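Local coordinates for protein DNMT2 (Spodoptera frugiperda, PDB 4H0N) that binds S-adenosyl-L-homocysteine and probably methylates a cytosine in the anticodon loop of tRNA(Asp), with activity on DNA cytosines as well, at residues Ser11-Met16 with Lys298-Pro303; Leu60-Ile65 with Leu106-Asn111; Gln144-Cys149 with Ser325-Ile330; Lys218-Cys223 with His239-Thr244. The protein carries 3 engineered substitutions. One frame throughout, in Å; residues are numbered along the deposited sequence.

Interaction 1. Residues Ser11-Met16 with Lys298-Pro303. With SAH (S-adenosyl-L-homocysteine), chain E.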
loop_
_atom_site.group_PDB
_atom_site.type_symbol
_atom_site.label_atom_id
_atom_site.label_comp_id
_atom_site.label_asym_id
_atom_site.label_seq_id
_atom_site.Cartn_x
_atom_site.Cartn_y
_atom_site.Cartn_z
ATOM N N SER A 11 -3.052 -9.163 5.829
ATOM C CA SER A 11 -3.878 -8.052 6.281
ATOM C C SER A 11 -3.104 -6.791 6.655
ATOM O O SER A 11 -3.630 -5.686 6.528
ATOM C CB SER A 11 -4.753 -8.492 7.457
ATOM O OG SER A 11 -3.956 -8.922 8.543
ATOM N N GLY A 12 -1.867 -6.958 7.116
ATOM C CA GLY A 12 -1.038 -5.840 7.535
ATOM C C GLY A 12 -1.692 -5.007 8.621
ATOM O O GLY A 12 -2.203 -5.548 9.600
ATOM N N ILE A 13 -1.684 -3.687 8.450
ATOM C CA ILE A 13 -2.360 -2.806 9.398
ATOM C C ILE A 13 -3.826 -2.599 9.008
ATOM O O ILE A 13 -4.540 -1.813 9.632
ATOM C CB ILE A 13 -1.651 -1.435 9.551
ATOM C CG1 ILE A 13 -1.804 -0.609 8.273
ATOM C CG2 ILE A 13 -0.186 -1.615 9.929
ATOM C CD1 ILE A 13 -1.144 0.739 8.346
ATOM N N GLY A 14 -4.266 -3.302 7.971
ATOM C CA GLY A 14 -5.678 -3.350 7.637
ATOM C C GLY A 14 -6.195 -2.278 6.693
ATOM O O GLY A 14 -7.260 -1.707 6.925
ATOM N N GLY A 15 -5.451 -2.010 5.625
ATOM C CA GLY A 15 -5.882 -1.051 4.623
ATOM C C GLY A 15 -7.077 -1.557 3.837
ATOM O O GLY A 15 -7.978 -0.792 3.490
ATOM N N MET A 16 -7.074 -2.856 3.556
ATOM C CA MET A 16 -8.191 -3.510 2.891
ATOM C C MET A 16 -9.481 -3.269 3.666
ATOM O O MET A 16 -10.479 -2.815 3.106
ATOM C CB MET A 16 -7.922 -5.008 2.790
ATOM C CG MET A 16 -6.755 -5.370 1.897
ATOM S SD MET A 16 -7.072 -4.936 0.179
ATOM C CE MET A 16 -5.815 -5.894 -0.659
ATOM N N LYS A 298 -9.991 9.289 9.384
ATOM C CA LYS A 298 -9.472 10.020 10.535
ATOM C C LYS A 298 -9.673 9.259 11.845
ATOM O O LYS A 298 -8.936 9.463 12.811
ATOM C CB LYS A 298 -10.107 11.415 10.611
ATOM C CG LYS A 298 -9.999 12.236 9.320
ATOM C CD LYS A 298 -11.154 11.956 8.350
ATOM C CE LYS A 298 -10.660 11.802 6.911
ATOM N NZ LYS A 298 -11.718 11.289 5.987
ATOM N N SER A 299 -10.670 8.381 11.870
ATOM C CA SER A 299 -10.894 7.505 13.014
ATOM C C SER A 299 -9.748 6.507 13.158
ATOM O O SER A 299 -9.502 5.980 14.246
ATOM C CB SER A 299 -12.236 6.770 12.887
ATOM O OG SER A 299 -12.465 6.310 11.562
ATOM N N TYR A 300 -9.045 6.260 12.057
ATOM C CA TYR A 300 -7.912 5.346 12.065
ATOM C C TYR A 300 -6.702 6.022 12.685
ATOM O O TYR A 300 -6.223 7.042 12.186
ATOM C CB TYR A 300 -7.575 4.881 10.648
ATOM C CG TYR A 300 -6.631 3.704 10.605
ATOM C CD1 TYR A 300 -7.112 2.417 10.413
ATOM C CD2 TYR A 300 -5.260 3.876 10.767
ATOM C CE1 TYR A 300 -6.260 1.331 10.376
ATOM C CE2 TYR A 300 -4.394 2.792 10.730
ATOM C CZ TYR A 300 -4.904 1.522 10.534
ATOM O OH TYR A 300 -4.062 0.435 10.496
ATOM N N ASN A 301 -6.212 5.444 13.775
ATOM C CA ASN A 301 -5.060 5.986 14.473
ATOM C C ASN A 301 -4.062 4.897 14.819
ATOM O O ASN A 301 -4.423 3.725 14.920
ATOM C CB ASN A 301 -5.500 6.721 15.739
ATOM C CG ASN A 301 -6.247 8.010 15.434
ATOM O OD1 ASN A 301 -5.982 8.677 14.429
ATOM N ND2 ASN A 301 -7.186 8.368 16.306
ATOM N N LEU A 302 -2.802 5.286 14.995
ATOM C CA LEU A 302 -1.757 4.338 15.351
ATOM C C LEU A 302 -1.515 4.327 16.855
ATOM O O LEU A 302 -1.604 5.364 17.513
ATOM C CB LEU A 302 -0.453 4.661 14.614
ATOM C CG LEU A 302 -0.458 4.631 13.084
ATOM C CD1 LEU A 302 0.947 4.880 12.552
ATOM C CD2 LEU A 302 -1.006 3.314 12.555
ATOM N N PRO A 303 -1.217 3.143 17.406
ATOM C CA PRO A 303 -0.826 3.030 18.813
ATOM C C PRO A 303 0.451 3.815 19.106
ATOM O O PRO A 303 1.411 3.747 18.336
ATOM C CB PRO A 303 -0.565 1.530 18.977
ATOM C CG PRO A 303 -1.411 0.882 17.930
ATOM C CD PRO A 303 -1.365 1.825 16.763
HETATM N N SAH E . -1.964 -4.658 2.717
HETATM C CA SAH E . -1.493 -4.774 4.093
HETATM C CB SAH E . -0.111 -5.432 4.198
HETATM C CG SAH E . 0.599 -5.840 2.910
HETATM S SD SAH E . 2.385 -6.019 3.171
HETATM C C SAH E . -1.537 -3.432 4.832
HETATM O O SAH E . -0.670 -3.121 5.651
HETATM O OXT SAH E . -2.447 -2.628 4.641
HETATM C "C5'" SAH E . 2.277 -7.819 3.354
HETATM C "C4'" SAH E . 2.145 -8.300 4.800
HETATM O "O4'" SAH E . 1.808 -9.674 4.807
HETATM C "C3'" SAH E . 3.423 -8.163 5.618
HETATM O "O3'" SAH E . 3.244 -7.183 6.618
HETATM C "C2'" SAH E . 3.662 -9.526 6.249
HETATM O "O2'" SAH E . 3.750 -9.435 7.653
HETATM C "C1'" SAH E . 2.447 -10.354 5.871
HETATM N N9 SAH E . 2.820 -11.721 5.455
HETATM C C8 SAH E . 3.889 -12.088 4.677
HETATM N N7 SAH E . 3.874 -13.433 4.525
HETATM C C5 SAH E . 2.812 -13.934 5.195
HETATM C C6 SAH E . 2.334 -15.228 5.370
HETATM N N6 SAH E . 2.965 -16.259 4.816
HETATM N N1 SAH E . 1.198 -15.438 6.125
HETATM C C2 SAH E . 0.544 -14.367 6.702
HETATM N N3 SAH E . 1.024 -13.085 6.527
HETATM C C4 SAH E . 2.141 -12.869 5.786
#
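Tyr300 OH donates a hydrogen bond to the main-chain carbonyl oxygen of Ile13, which sits at the ring edge and in the ring plane. The modelled length, 2.5 Å from Tyr300 OH to Ile13 O, is doubtful. A first torsion of -167° swings the ring opposite its own backbone N and out to the loop. Carbons of Ile13 also lie against the same hydroxyl: the side chains cross nearly at right angles, with Ile13 CG1 4.4 Å from Tyr300 CZ. Ligand bonds form the third group. Ile13 N donates to SAH O at 3.0 Å and Gly15 N to SAH OXT at 3.2 Å, while Gly12 must stay bare because a CB would run into SAH O. This is the glycine-rich cofactor loop of class I methyltransferases. It enters helix 15-23, with Val42 of helix 37-46 touching both Ile13 and Tyr300, and Leu291 of helix 287-293 touching the tyrosine.

Interaction 2. Residues Leu60-Ile65 with Leu106-Asn111. With CA (calcium ion), chain F.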
loop_
_atom_site.group_PDB
_atom_site.type_symbol
_atom_site.label_atom_id
_atom_site.label_comp_id
_atom_site.label_asym_id
_atom_site.label_seq_id
_atom_site.Cartn_x
_atom_site.Cartn_y
_atom_site.Cartn_z
ATOM N N LEU A 60 -3.550 -22.302 6.005
ATOM C CA LEU A 60 -4.952 -22.117 5.649
ATOM C C LEU A 60 -5.430 -23.228 4.734
ATOM O O LEU A 60 -4.893 -23.426 3.647
ATOM C CB LEU A 60 -5.175 -20.768 4.964
ATOM C CG LEU A 60 -5.115 -19.523 5.846
ATOM C CD1 LEU A 60 -5.787 -18.360 5.152
ATOM C CD2 LEU A 60 -5.765 -19.785 7.192
ATOM N N THR A 61 -6.451 -23.944 5.181
ATOM C CA THR A 61 -7.010 -25.032 4.404
ATOM C C THR A 61 -8.336 -24.609 3.790
ATOM O O THR A 61 -9.054 -23.795 4.366
ATOM C CB THR A 61 -7.241 -26.260 5.290
ATOM O OG1 THR A 61 -8.357 -26.025 6.157
ATOM C CG2 THR A 61 -6.004 -26.537 6.123
ATOM N N PRO A 62 -8.655 -25.146 2.604
ATOM C CA PRO A 62 -9.974 -24.972 1.979
ATOM C C PRO A 62 -11.077 -25.257 2.984
ATOM O O PRO A 62 -12.065 -24.534 3.060
ATOM C CB PRO A 62 -9.986 -26.053 0.898
ATOM C CG PRO A 62 -8.549 -26.204 0.519
ATOM C CD PRO A 62 -7.722 -25.889 1.737
ATOM N N GLN A 63 -10.872 -26.315 3.760
ATOM C CA GLN A 63 -11.812 -26.758 4.775
ATOM C C GLN A 63 -12.146 -25.649 5.764
ATOM O O GLN A 63 -13.314 -25.322 5.962
ATOM C CB GLN A 63 -11.251 -27.975 5.519
ATOM C CG GLN A 63 -11.142 -29.242 4.675
ATOM C CD GLN A 63 -10.051 -29.169 3.616
ATOM O OE1 GLN A 63 -8.963 -28.646 3.861
ATOM N NE2 GLN A 63 -10.344 -29.690 2.428
ATOM N N VAL A 64 -11.122 -25.069 6.383
ATOM C CA VAL A 64 -11.354 -24.029 7.380
ATOM C C VAL A 64 -11.866 -22.739 6.728
ATOM O O VAL A 64 -12.658 -21.999 7.319
ATOM C CB VAL A 64 -10.102 -23.770 8.255
ATOM C CG1 VAL A 64 -8.999 -23.096 7.455
ATOM C CG2 VAL A 64 -10.471 -22.925 9.454
ATOM N N ILE A 65 -11.429 -22.487 5.499
ATOM C CA ILE A 65 -11.929 -21.354 4.736
ATOM C C ILE A 65 -13.414 -21.550 4.424
ATOM O O ILE A 65 -14.191 -20.593 4.420
ATOM C CB ILE A 65 -11.123 -21.157 3.431
ATOM C CG1 ILE A 65 -9.700 -20.693 3.758
ATOM C CG2 ILE A 65 -11.806 -20.149 2.506
ATOM C CD1 ILE A 65 -8.809 -20.554 2.537
ATOM N N LEU A 106 -6.996 -22.814 -5.091
ATOM C CA LEU A 106 -8.117 -22.059 -5.644
ATOM C C LEU A 106 -9.283 -22.944 -6.108
ATOM O O LEU A 106 -10.450 -22.615 -5.891
ATOM C CB LEU A 106 -7.649 -21.140 -6.775
ATOM C CG LEU A 106 -8.634 -20.028 -7.151
ATOM C CD1 LEU A 106 -9.133 -19.281 -5.913
ATOM C CD2 LEU A 106 -7.976 -19.069 -8.127
ATOM N N ASP A 107 -8.965 -24.073 -6.732
ATOM C CA ASP A 107 -9.983 -24.968 -7.270
ATOM C C ASP A 107 -10.865 -25.601 -6.192
ATOM O O ASP A 107 -11.885 -26.221 -6.500
ATOM C CB ASP A 107 -9.328 -26.070 -8.103
ATOM C CG ASP A 107 -8.348 -26.895 -7.299
ATOM O OD1 ASP A 107 -7.612 -26.299 -6.494
ATOM O OD2 ASP A 107 -8.317 -28.132 -7.462
ATOM N N GLN A 108 -10.473 -25.462 -4.933
ATOM C CA GLN A 108 -11.247 -26.040 -3.845
ATOM C C GLN A 108 -11.744 -24.968 -2.889
ATOM O O GLN A 108 -12.132 -25.258 -1.757
ATOM C CB GLN A 108 -10.432 -27.099 -3.112
ATOM C CG GLN A 108 -8.994 -26.698 -2.900
ATOM C CD GLN A 108 -8.090 -27.893 -2.699
ATOM O OE1 GLN A 108 -8.324 -28.962 -3.261
ATOM N NE2 GLN A 108 -7.043 -27.717 -1.896
ATOM N N LEU A 109 -11.720 -23.723 -3.351
ATOM C CA LEU A 109 -12.347 -22.631 -2.623
ATOM C C LEU A 109 -13.711 -22.390 -3.254
ATOM O O LEU A 109 -13.978 -21.321 -3.806
ATOM C CB LEU A 109 -11.473 -21.375 -2.666
ATOM C CG LEU A 109 -10.113 -21.533 -1.968
ATOM C CD1 LEU A 109 -9.290 -20.251 -1.996
ATOM C CD2 LEU A 109 -10.282 -22.027 -0.536
ATOM N N ASP A 110 -14.563 -23.412 -3.159
ATOM C CA ASP A 110 -15.830 -23.489 -3.891
ATOM C C ASP A 110 -16.781 -22.316 -3.632
ATOM O O ASP A 110 -17.547 -21.933 -4.516
ATOM C CB ASP A 110 -16.548 -24.808 -3.568
ATOM C CG ASP A 110 -15.619 -26.017 -3.616
ATOM O OD1 ASP A 110 -15.639 -26.825 -2.658
ATOM O OD2 ASP A 110 -14.880 -26.169 -4.613
ATOM N N ASN A 111 -16.727 -21.757 -2.424
ATOM C CA ASN A 111 -17.611 -20.664 -2.023
ATOM C C ASN A 111 -17.109 -19.286 -2.458
ATOM O O ASN A 111 -17.909 -18.367 -2.660
ATOM C CB ASN A 111 -17.824 -20.675 -0.503
ATOM C CG ASN A 111 -19.067 -19.896 -0.069
ATOM O OD1 ASN A 111 -19.854 -20.382 0.742
ATOM N ND2 ASN A 111 -19.242 -18.690 -0.599
HETATM CA CA CA F . -5.617 -27.781 -6.268
#
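Beside Gln108, which packs on Pro62, the carboxylate oxygen OD1 of Asp107 is gripped by the calcium ion at 2.5 Å and weakly by Lys135 NZ; Gly104 O also binds the metal. The contact joins the capped start of helix 62-67 to the loop that leads into strand 114-119, within the Rossmann-like methyltransferase fold. Gln108 holds CG between its backbone N and carbonyl carbon (chi1 41°) and runs extended from there, which carries its aliphatic part and amide obliquely across the proline ring: Gln108 CG is 3.5 Å from Pro62 CG. The main chain adds to this, since Pro62 CB rests 3.5 Å from Gln108 O. Replacing Gln108 with a glycine would probably strip the outer edge of the Pro62 ring of its cover and open a gap beside it. Deeper in, one methyl of Leu109 serves two residues a helical turn apart, with CD2 3.9 Å from Pro62 CA and 3.7 Å from Ile65 CD1. Ile65 in turn reaches Leu7 of strand 4-9. The helix start itself is fixed by its N-cap: Val64 N points almost straight at Thr61 OG1, 2.9 Å away, with an N-H...O angle of 167°.

Interaction 3. Residues Gln144-Cys149 with Ser325-Ile330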
loop_
_atom_site.group_PDB
_atom_site.type_symbol
_atom_site.label_atom_id
_atom_site.label_comp_id
_atom_site.label_asym_id
_atom_site.label_seq_id
_atom_site.Cartn_x
_atom_site.Cartn_y
_atom_site.Cartn_z
ATOM N N GLN A 144 -10.315 -8.534 -14.474
ATOM C CA GLN A 144 -9.670 -7.400 -15.099
ATOM C C GLN A 144 -8.381 -7.062 -14.345
ATOM O O GLN A 144 -8.374 -6.995 -13.112
ATOM C CB GLN A 144 -10.601 -6.196 -15.110
ATOM C CG GLN A 144 -9.987 -4.974 -15.751
ATOM C CD GLN A 144 -9.700 -5.176 -17.225
ATOM O OE1 GLN A 144 -10.609 -5.130 -18.057
ATOM N NE2 GLN A 144 -8.432 -5.395 -17.560
ATOM N N GLU A 145 -7.292 -6.871 -15.084
ATOM C CA GLU A 145 -6.042 -6.403 -14.497
ATOM C C GLU A 145 -5.905 -4.891 -14.634
ATOM O O GLU A 145 -6.282 -4.315 -15.651
ATOM C CB GLU A 145 -4.849 -7.079 -15.166
ATOM C CG GLU A 145 -4.816 -8.580 -15.011
ATOM C CD GLU A 145 -3.543 -9.188 -15.559
ATOM O OE1 GLU A 145 -3.236 -8.958 -16.749
ATOM O OE2 GLU A 145 -2.843 -9.887 -14.795
ATOM N N PHE A 146 -5.357 -4.250 -13.607
ATOM C CA PHE A 146 -5.135 -2.810 -13.641
ATOM C C PHE A 146 -3.688 -2.468 -13.313
ATOM O O PHE A 146 -2.980 -3.244 -12.677
ATOM C CB PHE A 146 -6.021 -2.095 -12.621
ATOM C CG PHE A 146 -7.497 -2.311 -12.814
ATOM C CD1 PHE A 146 -8.129 -3.406 -12.250
ATOM C CD2 PHE A 146 -8.261 -1.393 -13.515
ATOM C CE1 PHE A 146 -9.488 -3.591 -12.405
ATOM C CE2 PHE A 146 -9.618 -1.573 -13.673
ATOM C CZ PHE A 146 -10.231 -2.669 -13.115
ATOM N N LEU A 147 -3.261 -1.293 -13.757
ATOM C CA LEU A 147 -2.037 -0.671 -13.271
ATOM C C LEU A 147 -2.383 0.766 -12.892
ATOM O O LEU A 147 -2.384 1.668 -13.734
ATOM C CB LEU A 147 -0.928 -0.713 -14.324
ATOM C CG LEU A 147 -0.083 -1.988 -14.398
ATOM C CD1 LEU A 147 0.888 -1.930 -15.569
ATOM C CD2 LEU A 147 0.672 -2.230 -13.091
ATOM N N LEU A 148 -2.691 0.963 -11.615
ATOM C CA LEU A 148 -3.208 2.231 -11.139
ATOM C C LEU A 148 -2.267 2.957 -10.206
ATOM O O LEU A 148 -1.543 2.354 -9.408
ATOM C CB LEU A 148 -4.530 2.024 -10.422
ATOM C CG LEU A 148 -5.638 1.462 -11.297
ATOM C CD1 LEU A 148 -6.900 1.314 -10.479
ATOM C CD2 LEU A 148 -5.872 2.368 -12.492
ATOM N N CYS A 149 -2.306 4.275 -10.324
ATOM C CA CYS A 149 -1.620 5.177 -9.431
ATOM C C CYS A 149 -2.717 6.009 -8.786
ATOM O O CYS A 149 -3.720 6.310 -9.432
ATOM C CB CYS A 149 -0.688 6.066 -10.244
ATOM S SG CYS A 149 0.449 7.013 -9.264
ATOM N N SER A 325 -11.089 0.936 -2.651
ATOM C CA SER A 325 -12.506 1.201 -2.501
ATOM C C SER A 325 -13.149 1.361 -3.879
ATOM O O SER A 325 -14.237 0.835 -4.139
ATOM C CB SER A 325 -12.712 2.454 -1.655
ATOM O OG SER A 325 -14.078 2.625 -1.323
ATOM N N GLU A 326 -12.462 2.065 -4.772
ATOM C CA GLU A 326 -12.963 2.242 -6.133
ATOM C C GLU A 326 -12.994 0.949 -6.948
ATOM O O GLU A 326 -13.887 0.757 -7.768
ATOM C CB GLU A 326 -12.180 3.331 -6.869
ATOM C CG GLU A 326 -12.425 4.725 -6.314
ATOM C CD GLU A 326 -13.897 5.108 -6.327
ATOM O OE1 GLU A 326 -14.553 4.961 -7.383
ATOM O OE2 GLU A 326 -14.403 5.550 -5.273
ATOM N N LEU A 327 -12.019 0.068 -6.729
ATOM C CA LEU A 327 -11.983 -1.215 -7.429
ATOM C C LEU A 327 -13.034 -2.159 -6.860
ATOM O O LEU A 327 -13.655 -2.930 -7.597
ATOM C CB LEU A 327 -10.595 -1.852 -7.335
ATOM C CG LEU A 327 -9.450 -1.193 -8.107
ATOM C CD1 LEU A 327 -8.127 -1.807 -7.708
ATOM C CD2 LEU A 327 -9.656 -1.323 -9.601
ATOM N N LEU A 328 -13.232 -2.095 -5.544
ATOM C CA LEU A 328 -14.288 -2.866 -4.889
ATOM C C LEU A 328 -15.663 -2.525 -5.458
ATOM O O LEU A 328 -16.479 -3.420 -5.678
ATOM C CB LEU A 328 -14.267 -2.662 -3.370
ATOM C CG LEU A 328 -13.179 -3.407 -2.590
ATOM C CD1 LEU A 328 -13.144 -2.947 -1.142
ATOM C CD2 LEU A 328 -13.402 -4.901 -2.661
ATOM N N LYS A 329 -15.915 -1.240 -5.702
ATOM C CA LYS A 329 -17.162 -0.822 -6.347
ATOM C C LYS A 329 -17.305 -1.467 -7.720
ATOM O O LYS A 329 -18.375 -1.962 -8.075
ATOM C CB LYS A 329 -17.239 0.699 -6.482
ATOM C CG LYS A 329 -17.360 1.422 -5.160
ATOM C CD LYS A 329 -17.272 2.926 -5.340
ATOM C CE LYS A 329 -16.982 3.600 -4.016
ATOM N NZ LYS A 329 -17.477 5.001 -3.989
ATOM N N ILE A 330 -16.220 -1.465 -8.482
ATOM C CA ILE A 330 -16.228 -2.044 -9.815
ATOM C C ILE A 330 -16.412 -3.561 -9.759
ATOM O O ILE A 330 -17.236 -4.125 -10.483
ATOM C CB ILE A 330 -14.937 -1.680 -10.569
ATOM C CG1 ILE A 330 -14.970 -0.205 -10.966
ATOM C CG2 ILE A 330 -14.755 -2.551 -11.796
ATOM C CD1 ILE A 330 -13.699 0.283 -11.591
#
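Leu327 sets a single methyl, CD2, over the centre of the Phe146 ring, 3.6 Å from its centroid and only 13° off the ring normal. This is a largely dispersive CH-pi contact of a methyl with the ring face. The two side chains run past each other in opposite directions. Leu148 meets the same methyl tip to tip, its CD1 3.9 Å from Leu327 CD2. In Phe146, chi1 of -59° sends the ring toward the helix and chi2 of 87° turns a face to Leu327. An alanine in place of Phe146 is likely to leave Leu327 CD2 without its aromatic seat and to open a gap between strand and helix. Farther out, Tyr163 touches all three residues, while Thr165 and Ile182 also touch Phe146. Glu145 projects from the other side of the strand, where its OE2 forms a salt bridge with Arg129. On the helix, Lys329 NZ and Glu326 OE2 make a weak salt bridge of 3.4 Å along one flank. The arrangement brings the C-terminal helix 321-332 onto the mixed sheet, where it lies against outermost strand 141-148, its neighbour 161-168, and Leu116 of strand 114-119.

Interaction 4. Residues Lys218-Cys223 with His239-Thr244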
loop_
_atom_site.group_PDB
_atom_site.type_symbol
_atom_site.label_atom_id
_atom_site.label_comp_id
_atom_site.label_asym_id
_atom_site.label_seq_id
_atom_site.Cartn_x
_atom_site.Cartn_y
_atom_site.Cartn_z
ATOM N N LYS A 218 20.860 16.388 -2.448
ATOM C CA LYS A 218 20.779 16.511 -3.899
ATOM C C LYS A 218 19.721 15.619 -4.545
ATOM O O LYS A 218 19.279 15.889 -5.663
ATOM C CB LYS A 218 22.144 16.267 -4.547
ATOM C CG LYS A 218 22.901 17.540 -4.912
ATOM C CD LYS A 218 21.977 18.558 -5.580
ATOM C CE LYS A 218 22.718 19.409 -6.609
ATOM N NZ LYS A 218 22.137 20.785 -6.741
ATOM N N VAL A 219 19.305 14.568 -3.847
ATOM C CA VAL A 219 18.367 13.610 -4.428
ATOM C C VAL A 219 17.033 13.566 -3.695
ATOM O O VAL A 219 16.251 12.632 -3.867
ATOM C CB VAL A 219 18.959 12.197 -4.453
ATOM C CG1 VAL A 219 20.103 12.117 -5.450
ATOM C CG2 VAL A 219 19.417 11.795 -3.056
ATOM N N PHE A 220 16.787 14.574 -2.869
ATOM C CA PHE A 220 15.510 14.709 -2.192
ATOM C C PHE A 220 14.469 15.189 -3.181
ATOM O O PHE A 220 14.774 15.983 -4.068
ATOM C CB PHE A 220 15.620 15.727 -1.059
ATOM C CG PHE A 220 16.170 15.163 0.216
ATOM C CD1 PHE A 220 15.877 13.866 0.600
ATOM C CD2 PHE A 220 16.973 15.933 1.039
ATOM C CE1 PHE A 220 16.380 13.346 1.782
ATOM C CE2 PHE A 220 17.484 15.419 2.220
ATOM C CZ PHE A 220 17.189 14.122 2.590
ATOM N N ASP A 221 13.244 14.695 -3.041
ATOM C CA ASP A 221 12.105 15.313 -3.707
ATOM C C ASP A 221 11.332 16.113 -2.680
ATOM O O ASP A 221 10.820 15.557 -1.711
ATOM C CB ASP A 221 11.171 14.284 -4.337
ATOM C CG ASP A 221 9.941 14.933 -4.957
ATOM O OD1 ASP A 221 8.810 14.509 -4.640
ATOM O OD2 ASP A 221 10.107 15.883 -5.754
ATOM N N ILE A 222 11.241 17.418 -2.891
ATOM C CA ILE A 222 10.604 18.279 -1.913
ATOM C C ILE A 222 9.153 18.581 -2.264
ATOM O O ILE A 222 8.807 18.764 -3.432
ATOM C CB ILE A 222 11.371 19.600 -1.749
ATOM C CG1 ILE A 222 12.879 19.350 -1.850
ATOM C CG2 ILE A 222 10.986 20.280 -0.436
ATOM C CD1 ILE A 222 13.653 19.679 -0.602
ATOM N N CYS A 223 8.309 18.625 -1.239
ATOM C CA CYS A 223 6.924 19.047 -1.398
ATOM C C CYS A 223 6.588 20.282 -0.573
ATOM O O CYS A 223 7.212 20.554 0.455
ATOM C CB CYS A 223 5.976 17.911 -1.037
ATOM S SG CYS A 223 6.003 16.597 -2.245
ATOM N N HIS A 239 14.994 6.072 6.700
ATOM C CA HIS A 239 16.176 5.226 6.874
ATOM C C HIS A 239 17.272 5.744 5.961
ATOM O O HIS A 239 18.450 5.802 6.330
ATOM C CB HIS A 239 15.899 3.788 6.435
ATOM C CG HIS A 239 15.042 2.996 7.371
ATOM N ND1 HIS A 239 14.925 1.625 7.271
ATOM C CD2 HIS A 239 14.251 3.367 8.403
ATOM C CE1 HIS A 239 14.104 1.185 8.207
ATOM N NE2 HIS A 239 13.680 2.221 8.907
ATOM N N TYR A 240 16.862 6.064 4.738
ATOM C CA TYR A 240 17.748 6.556 3.698
ATOM C C TYR A 240 17.057 7.741 3.066
ATOM O O TYR A 240 15.861 7.951 3.266
ATOM C CB TYR A 240 18.009 5.476 2.655
ATOM C CG TYR A 240 18.432 4.170 3.272
ATOM C CD1 TYR A 240 19.717 4.001 3.769
ATOM C CD2 TYR A 240 17.542 3.108 3.372
ATOM C CE1 TYR A 240 20.110 2.804 4.345
ATOM C CE2 TYR A 240 17.924 1.905 3.945
ATOM C CZ TYR A 240 19.209 1.758 4.430
ATOM O OH TYR A 240 19.597 0.564 5.001
ATOM N N ALA A 241 17.806 8.510 2.291
ATOM C CA ALA A 241 17.344 9.823 1.878
ATOM C C ALA A 241 16.573 9.763 0.576
ATOM O O ALA A 241 16.021 10.763 0.120
ATOM C CB ALA A 241 18.531 10.741 1.724
ATOM N N ASP A 242 16.514 8.579 -0.014
ATOM C CA ASP A 242 16.400 8.536 -1.454
ATOM C C ASP A 242 15.589 7.392 -2.069
ATOM O O ASP A 242 15.937 6.216 -1.939
ATOM C CB ASP A 242 17.812 8.541 -2.014
ATOM C CG ASP A 242 17.829 8.449 -3.488
ATOM O OD1 ASP A 242 17.579 9.484 -4.129
ATOM O OD2 ASP A 242 18.082 7.341 -3.994
ATOM N N GLY A 243 14.521 7.770 -2.770
ATOM C CA GLY A 243 13.628 6.821 -3.404
ATOM C C GLY A 243 12.572 6.364 -2.424
ATOM O O GLY A 243 11.645 5.644 -2.785
ATOM N N THR A 244 12.703 6.814 -1.182
ATOM C CA THR A 244 11.883 6.315 -0.086
ATOM C C THR A 244 10.605 7.122 0.132
ATOM O O THR A 244 9.660 6.641 0.758
ATOM C CB THR A 244 12.673 6.332 1.213
ATOM O OG1 THR A 244 12.959 7.690 1.563
ATOM C CG2 THR A 244 13.980 5.560 1.047
HETATM O O HOH W 1 14.191 10.892 -3.614
#
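Val219 opens the contact by turning its branched carbon toward Asp242; the two side chains cross at about a right angle, with Asp242 OD1 modelled 3.1 Å from Val219 CB. Its main-chain oxygen looks to the loop as well. A water donates to Val219 O at 2.7 Å and accepts from Gly243 N at 3.3 Å, bridging the two segments. Phe220 follows, its CB leading away from the loop, but a first torsion of -83° brings the ring back. Its edge then meets Ala241 O, near the ring plane and 3.1 Å from Phe220 CE1, while Ala241 CB touches Phe220 CE1 from off that plane at 3.4 Å. Tyr260 of helix 253-262 also touches Phe220. Asp221 turns to other partners, pairing with Arg229 and Ser246, before Ile222 and Cys223 form a short strand parallel to 247-248. This region is consistent with the smaller target-recognition domain of C5-methyltransferases. Ala241 and Asp242 are poorly ordered, so fine distances here deserve caution. Val219 O and Asp242 OD1, 3.4 Å apart, are both acceptors and cannot bond directly. The chemistry therefore implies contact through apolar carbon, an aromatic edge and one water, with no direct polar bond joining the segments.

How the interactions relate
Interaction 1 holds the bound cofactor product directly, while interactions 2 and 3 each bring a side chain to about 12 Å from it. In interaction 3 that side chain is Leu327, and the nearest atoms of interactions 1 and 3 are about 5 Å apart. The two cross along the chain, as helix 321-332 returns to the sheet. Interaction 2 is nested within the loop closed by interaction 1, and its Ile65 is the side chain that comes nearest the ligand's distance quoted above. Interaction 4 is nested within both interactions 1 and 3 but lies away from the annotated sites; its centre is about 44 Å from that of interaction 2, across the chain's middle.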